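Local coordinates for protein probable zinc protease (Pseudomonas aeruginosa, PDB 4NNZ) that is one subunit of a heterodimeric M16-family zinc protease and probably takes part in metal-dependent peptide bond cleavage, at residues E130-L134 against R135-N139. Residues are numbered along the deposited sequence; the frame is centred on the assembly and turned at random.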
ATOM      1  N   GLU A 130      16.238  -7.304  13.866  1.00 39.24           N
ATOM      2  CA  GLU A 130      16.640  -6.703  15.087  1.00 39.13           C
ATOM      3  C   GLU A 130      16.748  -5.218  14.923  1.00 38.59           C
ATOM      4  O   GLU A 130      16.299  -4.486  15.740  1.00 37.85           O
ATOM      5  CB  GLU A 130      17.954  -7.318  15.507  1.00 46.36           C
ATOM      6  CG  GLU A 130      18.629  -6.655  16.668  1.00 49.29           C
ATOM      7  CD  GLU A 130      17.897  -6.889  17.951  1.00 62.42           C
ATOM      8  OE1 GLU A 130      16.714  -7.243  17.909  1.00 63.65           O
ATOM      9  OE2 GLU A 130      18.494  -6.721  19.012  1.00 70.07           O
ATOM     10  N   GLU A 131      17.312  -4.783  13.822  1.00 37.42           N
ATOM     11  CA  GLU A 131      17.431  -3.380  13.529  1.00 41.65           C
ATOM     12  C   GLU A 131      16.065  -2.713  13.438  1.00 39.57           C
ATOM     13  O   GLU A 131      15.937  -1.585  13.788  1.00 39.77           O
ATOM     14  CB  GLU A 131      18.262  -3.164  12.263  1.00 46.89           C
ATOM     15  CG  GLU A 131      17.979  -1.886  11.498  1.00 55.07           C
ATOM     16  CD  GLU A 131      19.017  -1.555  10.465  1.00 64.77           C
ATOM     17  OE1 GLU A 131      19.168  -2.325   9.518  1.00 67.34           O
ATOM     18  OE2 GLU A 131      19.680  -0.516  10.588  1.00 68.70           O
ATOM     19  N   ARG A 132      15.067  -3.412  12.948  1.00 37.04           N
ATOM     20  CA  ARG A 132      13.741  -2.875  12.914  1.00 35.98           C
ATOM     21  C   ARG A 132      13.162  -2.612  14.281  1.00 36.38           C
ATOM     22  O   ARG A 132      12.488  -1.649  14.475  1.00 35.97           O
ATOM     23  CB  ARG A 132      12.812  -3.796  12.151  1.00 34.34           C
ATOM     24  CG  ARG A 132      11.662  -3.054  11.562  1.00 33.13           C
ATOM     25  CD  ARG A 132      10.415  -3.867  11.412  1.00 32.12           C
ATOM     26  NE  ARG A 132       9.301  -3.131  11.948  1.00 32.26           N
ATOM     27  CZ  ARG A 132       8.650  -2.162  11.341  1.00 31.46           C
ATOM     28  NH1 ARG A 132       8.947  -1.784  10.129  1.00 30.22           N
ATOM     29  NH2 ARG A 132       7.681  -1.579  11.969  1.00 31.27           N
ATOM     30  N   ARG A 133      13.370  -3.524  15.203  1.00 36.39           N
ATOM     31  CA  ARG A 133      12.885  -3.339  16.533  1.00 40.64           C
ATOM     32  C   ARG A 133      13.519  -2.169  17.226  1.00 40.22           C
ATOM     33  O   ARG A 133      12.864  -1.380  17.835  1.00 41.40           O
ATOM     34  CB  ARG A 133      13.293  -4.526  17.364  1.00 46.85           C
ATOM     35  CG  ARG A 133      12.531  -5.790  17.131  1.00 54.13           C
ATOM     36  CD  ARG A 133      12.505  -6.596  18.405  1.00 65.89           C
ATOM     37  NE  ARG A 133      13.832  -6.800  18.983  1.00 71.01           N
ATOM     38  CZ  ARG A 133      14.237  -6.310  20.147  1.00 68.51           C
ATOM     39  NH1 ARG A 133      13.431  -5.568  20.884  1.00 69.41           N
ATOM     40  NH2 ARG A 133      15.449  -6.561  20.576  1.00 63.17           N
ATOM     41  N   LEU A 134      14.824  -2.123  17.195  1.00 39.41           N
ATOM     42  CA  LEU A 134      15.560  -1.145  17.927  1.00 40.90           C
ATOM     43  C   LEU A 134      15.356   0.257  17.449  1.00 44.26           C
ATOM     44  O   LEU A 134      15.192   1.163  18.231  1.00 46.89           O
ATOM     45  CB  LEU A 134      17.033  -1.484  17.865  1.00 43.45           C
ATOM     46  CG  LEU A 134      17.688  -2.322  18.955  1.00 42.29           C
ATOM     47  CD1 LEU A 134      16.676  -2.953  19.872  1.00 42.62           C
ATOM     48  CD2 LEU A 134      18.580  -3.381  18.366  1.00 42.29           C
ATOM     49  N   ARG A 135      15.430   0.431  16.151  1.00 45.46           N
ATOM     50  CA  ARG A 135      15.409   1.730  15.568  1.00 44.86           C
ATOM     51  C   ARG A 135      14.085   2.209  15.064  1.00 42.78           C
ATOM     52  O   ARG A 135      13.986   3.332  14.708  1.00 38.36           O
ATOM     53  CB  ARG A 135      16.390   1.763  14.435  1.00 48.56           C
ATOM     54  CG  ARG A 135      17.812   1.625  14.856  1.00 50.86           C
ATOM     55  CD  ARG A 135      18.696   1.973  13.699  1.00 55.78           C
ATOM     56  NE  ARG A 135      19.897   1.174  13.703  1.00 64.95           N
ATOM     57  CZ  ARG A 135      21.075   1.606  14.117  1.00 69.11           C
ATOM     58  NH1 ARG A 135      21.227   2.846  14.556  1.00 62.14           N
ATOM     59  NH2 ARG A 135      22.106   0.788  14.084  1.00 74.69           N
ATOM     60  N   THR A 136      13.090   1.351  14.970  1.00 45.54           N
ATOM     61  CA  THR A 136      11.777   1.794  14.541  1.00 41.31           C
ATOM     62  C   THR A 136      10.675   1.577  15.546  1.00 38.76           C
ATOM     63  O   THR A 136      10.028   2.483  15.947  1.00 36.72           O
ATOM     64  CB  THR A 136      11.388   1.136  13.223  1.00 42.54           C
ATOM     65  OG1 THR A 136      12.357   1.464  12.253  1.00 45.26           O
ATOM     66  CG2 THR A 136      10.091   1.619  12.754  1.00 40.53           C
ATOM     67  N   ASP A 137      10.467   0.344  15.927  1.00 38.24           N
ATOM     68  CA  ASP A 137       9.508   0.029  16.938  1.00 41.76           C
ATOM     69  C   ASP A 137       9.821   0.608  18.300  1.00 43.32           C
ATOM     70  O   ASP A 137       8.950   1.074  18.974  1.00 43.96           O
ATOM     71  CB  ASP A 137       9.383  -1.464  17.055  1.00 43.31           C
ATOM     72  CG  ASP A 137       8.631  -2.067  15.935  1.00 45.95           C
ATOM     73  OD1 ASP A 137       8.011  -1.358  15.172  1.00 53.16           O
ATOM     74  OD2 ASP A 137       8.641  -3.273  15.806  1.00 53.11           O
ATOM     75  N   ASP A 138      11.061   0.557  18.711  1.00 46.42           N
ATOM     76  CA  ASP A 138      11.409   1.077  19.995  1.00 47.87           C
ATOM     77  C   ASP A 138      11.825   2.527  19.949  1.00 46.05           C
ATOM     78  O   ASP A 138      12.136   3.098  20.952  1.00 50.59           O
ATOM     79  CB  ASP A 138      12.459   0.212  20.660  1.00 50.39           C
ATOM     80  CG  ASP A 138      12.000  -1.201  20.855  1.00 57.67           C
ATOM     81  OD1 ASP A 138      10.820  -1.484  20.637  1.00 55.82           O
ATOM     82  OD2 ASP A 138      12.812  -2.044  21.237  1.00 58.02           O
ATOM     83  N   ASN A 139      11.825   3.116  18.780  1.00 42.59           N
ATOM     84  CA  ASN A 139      12.027   4.524  18.689  1.00 42.00           C
ATOM     85  C   ASN A 139      10.701   5.182  18.451  1.00 42.07           C
ATOM     86  O   ASN A 139      10.157   5.091  17.391  1.00 40.05           O
ATOM     87  CB  ASN A 139      12.968   4.828  17.558  1.00 43.52           C
ATOM     88  CG  ASN A 139      13.213   6.295  17.388  1.00 49.01           C
ATOM     89  OD1 ASN A 139      12.596   7.103  18.030  1.00 50.60           O
ATOM     90  ND2 ASN A 139      14.119   6.640  16.515  1.00 50.29           N
TER
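Arg135 and Glu131 meet one helical turn apart on the surface of helix 118-137, where the ordinary backbone bond from Arg135 N to Glu131 O is joined by a long salt bridge (3.6 Å) between Arg135 NE and Glu131 OE2. The flat groups of this pair are turned 60° from each other. At Thr136 the helix widens into a pi-type turn: Arg132 O accepts from Thr136 N, the i+4 donor, above its carbonyl plane, and in that plane from Asp137 N (3.2 Å), an i+5 bond. Thr136 CG2, anti to its own backbone nitrogen, lies over one face of the Arg132 guanidinium, offset toward its rim. Asp137 takes the same guanidinium through OD1, which Arg132 NH2 meets on the syn side at 3.2 Å, tilted out of both planes. Buried Arg132 also uses NH1, in a salt bridge with Glu146 of helix 140-152 and a hydrogen bond to Gly164 O, just before helix 166-171. Asp138 N makes a second i+5 bond, 2.8 Å to Arg133 O, and Asp138 OD2 forms a long salt bridge (3.6 Å) with Arg133 NH1. Arg133 also grips Glu130 OE1 side-on with NE and NH2, completing a three-residue network. Asn139 then takes the N-cap position of helix 140-152. The arginine charges would probably favour the ionised form of Glu130, Asp137 and Asp138, and the shared partners tie the wide turn to its neighbours.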